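Local coordinates for protein exodeoxyribonuclease (Neisseria meningitidis, PDB 2JC5) that probably cleaves the phosphodiester backbone of DNA at apurinic or apyrimidinic sites during DNA repair, using magnesium or manganese ions, at residues A[97-101]-A[140-144]; A[12-16]-A[43-48]. All coordinates share one frame; numbering follows the deposited sequence.

Interaction 1: residues A[97-101]-A[140-144]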
# COMPACT_ATOMS: atom_id res chain seq x y z
N ARG A 97 3.50 -9.11 6.55
CA ARG A 97 2.18 -9.38 7.11
C ARG A 97 2.27 -9.44 8.62
O ARG A 97 3.11 -10.16 9.16
CB ARG A 97 1.65 -10.70 6.60
CG ARG A 97 0.35 -11.15 7.26
CD ARG A 97 -0.19 -12.41 6.66
NE ARG A 97 -1.34 -12.91 7.43
CZ ARG A 97 -2.21 -13.82 7.01
NH1 ARG A 97 -2.12 -14.37 5.82
NH2 ARG A 97 -3.21 -14.17 7.80
N CYS A 98 1.41 -8.71 9.30
CA CYS A 98 1.32 -8.74 10.76
C CYS A 98 -0.07 -9.16 11.20
O CYS A 98 -1.07 -8.63 10.71
CB CYS A 98 1.66 -7.38 11.34
SG CYS A 98 3.39 -6.96 11.15
N ASP A 99 -0.12 -10.13 12.12
CA ASP A 99 -1.36 -10.67 12.65
C ASP A 99 -1.60 -10.22 14.09
O ASP A 99 -0.68 -10.19 14.92
CB ASP A 99 -1.33 -12.21 12.64
CG ASP A 99 -1.17 -12.81 11.27
OD1 ASP A 99 -1.43 -12.11 10.26
OD2 ASP A 99 -0.77 -13.99 11.22
N PHE A 100 -2.85 -9.86 14.37
CA PHE A 100 -3.29 -9.44 15.70
C PHE A 100 -4.58 -10.18 15.97
O PHE A 100 -5.65 -9.76 15.52
CB PHE A 100 -3.55 -7.94 15.75
CG PHE A 100 -2.45 -7.09 15.18
CD1 PHE A 100 -2.40 -6.84 13.82
CD2 PHE A 100 -1.48 -6.52 16.00
CE1 PHE A 100 -1.38 -6.05 13.27
CE2 PHE A 100 -0.48 -5.72 15.47
CZ PHE A 100 -0.43 -5.47 14.12
N GLY A 101 -4.50 -11.31 16.66
CA GLY A 101 -5.67 -12.17 16.78
C GLY A 101 -6.14 -12.55 15.39
O GLY A 101 -5.35 -13.01 14.58
N GLU A 140 -9.14 -17.75 4.16
CA GLU A 140 -8.83 -17.97 5.58
C GLU A 140 -10.03 -17.69 6.49
O GLU A 140 -10.12 -18.26 7.58
CB GLU A 140 -7.66 -17.09 6.03
CG GLU A 140 -6.31 -17.43 5.39
CD GLU A 140 -5.17 -16.54 5.89
OE1 GLU A 140 -5.24 -16.10 7.05
OE2 GLU A 140 -4.20 -16.28 5.13
N GLY A 141 -10.92 -16.80 6.07
CA GLY A 141 -12.06 -16.41 6.89
C GLY A 141 -11.73 -15.43 8.01
O GLY A 141 -12.57 -15.18 8.87
N ARG A 142 -10.52 -14.89 7.97
CA ARG A 142 -10.03 -13.90 8.93
C ARG A 142 -10.29 -12.49 8.38
O ARG A 142 -10.69 -12.32 7.22
CB ARG A 142 -8.51 -14.05 9.09
CG ARG A 142 -8.05 -15.33 9.75
CD ARG A 142 -6.54 -15.45 9.66
NE ARG A 142 -5.89 -14.27 10.19
CZ ARG A 142 -5.50 -14.11 11.44
NH1 ARG A 142 -5.65 -15.08 12.33
NH2 ARG A 142 -4.97 -12.97 11.80
N ASP A 143 -10.02 -11.50 9.21
CA ASP A 143 -10.18 -10.11 8.81
C ASP A 143 -8.85 -9.61 8.29
O ASP A 143 -7.88 -9.58 9.02
CB ASP A 143 -10.62 -9.30 10.00
CG ASP A 143 -11.90 -9.81 10.59
OD1 ASP A 143 -12.88 -10.02 9.83
OD2 ASP A 143 -11.93 -10.02 11.83
N ILE A 144 -8.79 -9.21 7.02
CA ILE A 144 -7.51 -8.85 6.41
C ILE A 144 -7.60 -7.54 5.65
O ILE A 144 -8.57 -7.31 4.90
CB ILE A 144 -6.99 -9.95 5.46
CG1 ILE A 144 -6.97 -11.30 6.17
CG2 ILE A 144 -5.58 -9.59 4.94
CD1 ILE A 144 -6.52 -12.45 5.31
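Arg-97 and Glu-140 meet end-on, guanidinium against carboxylate, in a two-pronged salt bridge. NH1 of Arg-97 donates to OE2 of Glu-140 at 2.9 Å, and NH2 of Arg-97 reaches OE1 of Glu-140, also at 2.9 Å. Each oxygen offers its syn lone pair, both bonds are nearly straight, and the two flat groups lie only 7° from a common plane. Arginine suits this place because its side chain, with CG anti to the backbone N (chi1 173°), can stay fully extended and bridge the distance from the strand to the glutamate that follows helix 117-139 in the chain.

Arg-142 makes the second link: its NH2 donates to the carbonyl O of Gly-101 at 2.8 Å, tilted out of both the carbonyl and the guanidinium planes, while its NH1 adds a weak bond to the same oxygen. A bend at chi3 (54°) turns the guanidinium toward that carbonyl. The two arginines come close, with NH2 of Arg-97 3.6 Å from NE of Arg-142, a like-charge approach that the surrounding carboxylates probably offset.

Strands 95-100 and 143-147 belong to one sheet of the DNase I-like fold but are not neighbours in it; strand 103-109 runs between them, and the side chains of Arg-97, Glu-140 and Arg-142 bridge the gap. From that middle strand Ser-104 OG hydrogen-bonds to Arg-97, Asp-99 and Arg-142.

Asp-99 forms the next shell. Its OD1 takes the NE hydrogen of Arg-97 at 2.9 Å, near the guanidinium plane, which helps to fix the rotation of the guanidinium. ND2 of Asn-79 hydrogen-bonds to OD2 of Asp-99. Met-137 of helix 117-139 touches the side chains of both Arg-97 and Ile-144.

Interaction 2: residues A[12-16]-A[43-48]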
# COMPACT_ATOMS: atom_id res chain seq x y z
N ILE A 12 12.15 6.48 3.20
CA ILE A 12 11.76 6.83 4.56
C ILE A 12 12.66 7.94 5.13
O ILE A 12 12.19 8.82 5.88
CB ILE A 12 11.70 5.59 5.49
CG1 ILE A 12 11.02 5.96 6.81
CG2 ILE A 12 13.09 5.01 5.75
CD1 ILE A 12 10.65 4.74 7.63
N ARG A 13 13.93 7.94 4.75
CA ARG A 13 14.81 9.00 5.23
C ARG A 13 14.35 10.37 4.69
O ARG A 13 14.29 11.37 5.43
CB ARG A 13 16.28 8.69 4.92
CG ARG A 13 16.84 7.60 5.80
CD ARG A 13 18.20 7.09 5.36
NE ARG A 13 18.10 6.24 4.17
CZ ARG A 13 19.14 5.72 3.54
NH1 ARG A 13 20.37 5.94 3.98
NH2 ARG A 13 18.94 4.93 2.49
N SER A 14 13.99 10.42 3.41
CA SER A 14 13.42 11.64 2.85
C SER A 14 12.12 12.06 3.51
O SER A 14 11.91 13.24 3.81
CB SER A 14 13.19 11.50 1.34
OG SER A 14 14.39 11.77 0.64
N ALA A 15 11.23 11.10 3.73
CA ALA A 15 9.92 11.41 4.30
C ALA A 15 10.06 11.95 5.71
O ALA A 15 9.31 12.84 6.13
CB ALA A 15 9.02 10.17 4.28
N TYR A 16 11.01 11.39 6.46
CA TYR A 16 11.28 11.89 7.81
C TYR A 16 11.82 13.32 7.81
O TYR A 16 11.62 14.02 8.77
CB TYR A 16 12.22 10.94 8.56
CG TYR A 16 11.53 9.80 9.28
CD1 TYR A 16 10.42 9.16 8.76
CD2 TYR A 16 11.98 9.35 10.51
CE1 TYR A 16 9.79 8.12 9.43
CE2 TYR A 16 11.36 8.32 11.19
CZ TYR A 16 10.26 7.70 10.64
OH TYR A 16 9.64 6.68 11.31
N ASP A 43 20.56 1.10 7.60
CA ASP A 43 20.28 2.51 7.35
C ASP A 43 19.14 3.08 8.17
O ASP A 43 18.92 4.29 8.16
CB ASP A 43 19.89 2.74 5.88
CG ASP A 43 20.90 2.19 4.91
OD1 ASP A 43 22.10 2.54 5.00
OD2 ASP A 43 20.48 1.47 3.98
N LEU A 44 18.39 2.21 8.84
CA LEU A 44 17.22 2.65 9.58
C LEU A 44 17.62 3.11 10.98
O LEU A 44 18.28 2.37 11.71
CB LEU A 44 16.21 1.52 9.73
CG LEU A 44 15.62 0.92 8.46
CD1 LEU A 44 14.77 -0.30 8.80
CD2 LEU A 44 14.82 1.93 7.63
N SER A 45 17.20 4.31 11.33
CA SER A 45 17.38 4.81 12.68
C SER A 45 16.35 4.14 13.60
O SER A 45 15.39 3.51 13.13
CB SER A 45 17.23 6.33 12.70
OG SER A 45 18.17 6.95 11.83
N ALA A 46 16.54 4.28 14.91
CA ALA A 46 15.62 3.70 15.87
C ALA A 46 14.19 4.17 15.63
O ALA A 46 13.24 3.39 15.76
CB ALA A 46 16.07 4.05 17.30
N ASP A 47 14.05 5.44 15.26
CA ASP A 47 12.73 6.03 15.02
C ASP A 47 12.07 5.55 13.71
O ASP A 47 10.89 5.77 13.51
CB ASP A 47 12.77 7.56 15.12
CG ASP A 47 13.65 8.23 14.06
OD1 ASP A 47 14.22 7.54 13.18
OD2 ASP A 47 13.76 9.48 14.09
N MET A 48 12.84 4.89 12.85
CA MET A 48 12.32 4.26 11.63
C MET A 48 12.00 2.78 11.82
O MET A 48 11.38 2.16 10.98
CB MET A 48 13.34 4.42 10.50
CG MET A 48 13.58 5.85 10.11
SD MET A 48 15.03 6.01 9.06
CE MET A 48 15.25 7.80 9.06
O HOH W 1 22.79 4.37 2.86
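Ile-12 packs against Leu-44 and Met-48 where the short helix 12-17 of this DNase I-like domain meets the loop and helical turn that follow strand 31-35. The branched isoleucine serves two neighbours: CG2 lies 4.0 Å from Leu-44 CD2, while CD1 runs along Met-48 and comes 3.9 Å from its CB. With CG1 anti to the backbone N (chi1 -168°), the longer branch is directed along the methionine. Leu-37, in the loop after strand 31-35, also touches Ile-12.

Arg-13 joins apolar and polar chemistry. Its CG meets the terminal methyl of Met-48 (CE, 3.6 Å), and its chain then bends so that the guanidinium lies over Asp-43. The two flat groups stack, with planes 12° apart, and Asp-43 CB sits over one guanidinium face, offset toward the rim. The carboxylate oxygen OD1 lies well out of the guanidinium plane, so the salt bridge is long and rests on charge alone, with no N-H pointing at it; a water links the two groups, accepting from Arg-13 NH1 at 3.1 Å and donating to Asp-43 OD1. Each charged group has a firmer partner outside the two segments: Arg-13 NH2 donates to Lys-38 O, and Asp-43 OD2 accepts from Gln-40 N.

Tyr-16, one helical turn on from Ile-12, offers both a flat face and a hydroxyl. Met-48 lies over that face in a CH-pi contact, CG 4.0 Å from the ring centroid, and its sulfur stands farther above the ring, a Met-aromatic contact. An unbranched, extended methionine can thus touch Ile-12, Arg-13 and Tyr-16 together. Tyr-21 and Pro-51 add further contacts to the tyrosine. At the ring's edge the hydroxyl donates to the backbone O of Asp-47 at 2.7 Å, approaching 33° out of the carbonyl plane.

Overall arrangement
Interaction 1 and interaction 2 share no helix or strand; their centres lie 27 Å apart and their nearest atoms about 12 Å. Both are partly buried and lie toward the outside of the chain, 16 and 18 Å from its centre, yet they differ in chemistry. Interaction 1 joins strand 95-100 and the turn after it to the loop leading into strand 143-147, across the strand between them, and charged side chains do most of the work. Interaction 2 joins helical and loop segments beside the six-stranded sheet, with a largely apolar centre and its charged pair at the rim. It also lies nearer the metal site: the side chain of Ile-12 is about 8 Å from that of the metal ligand Glu-36.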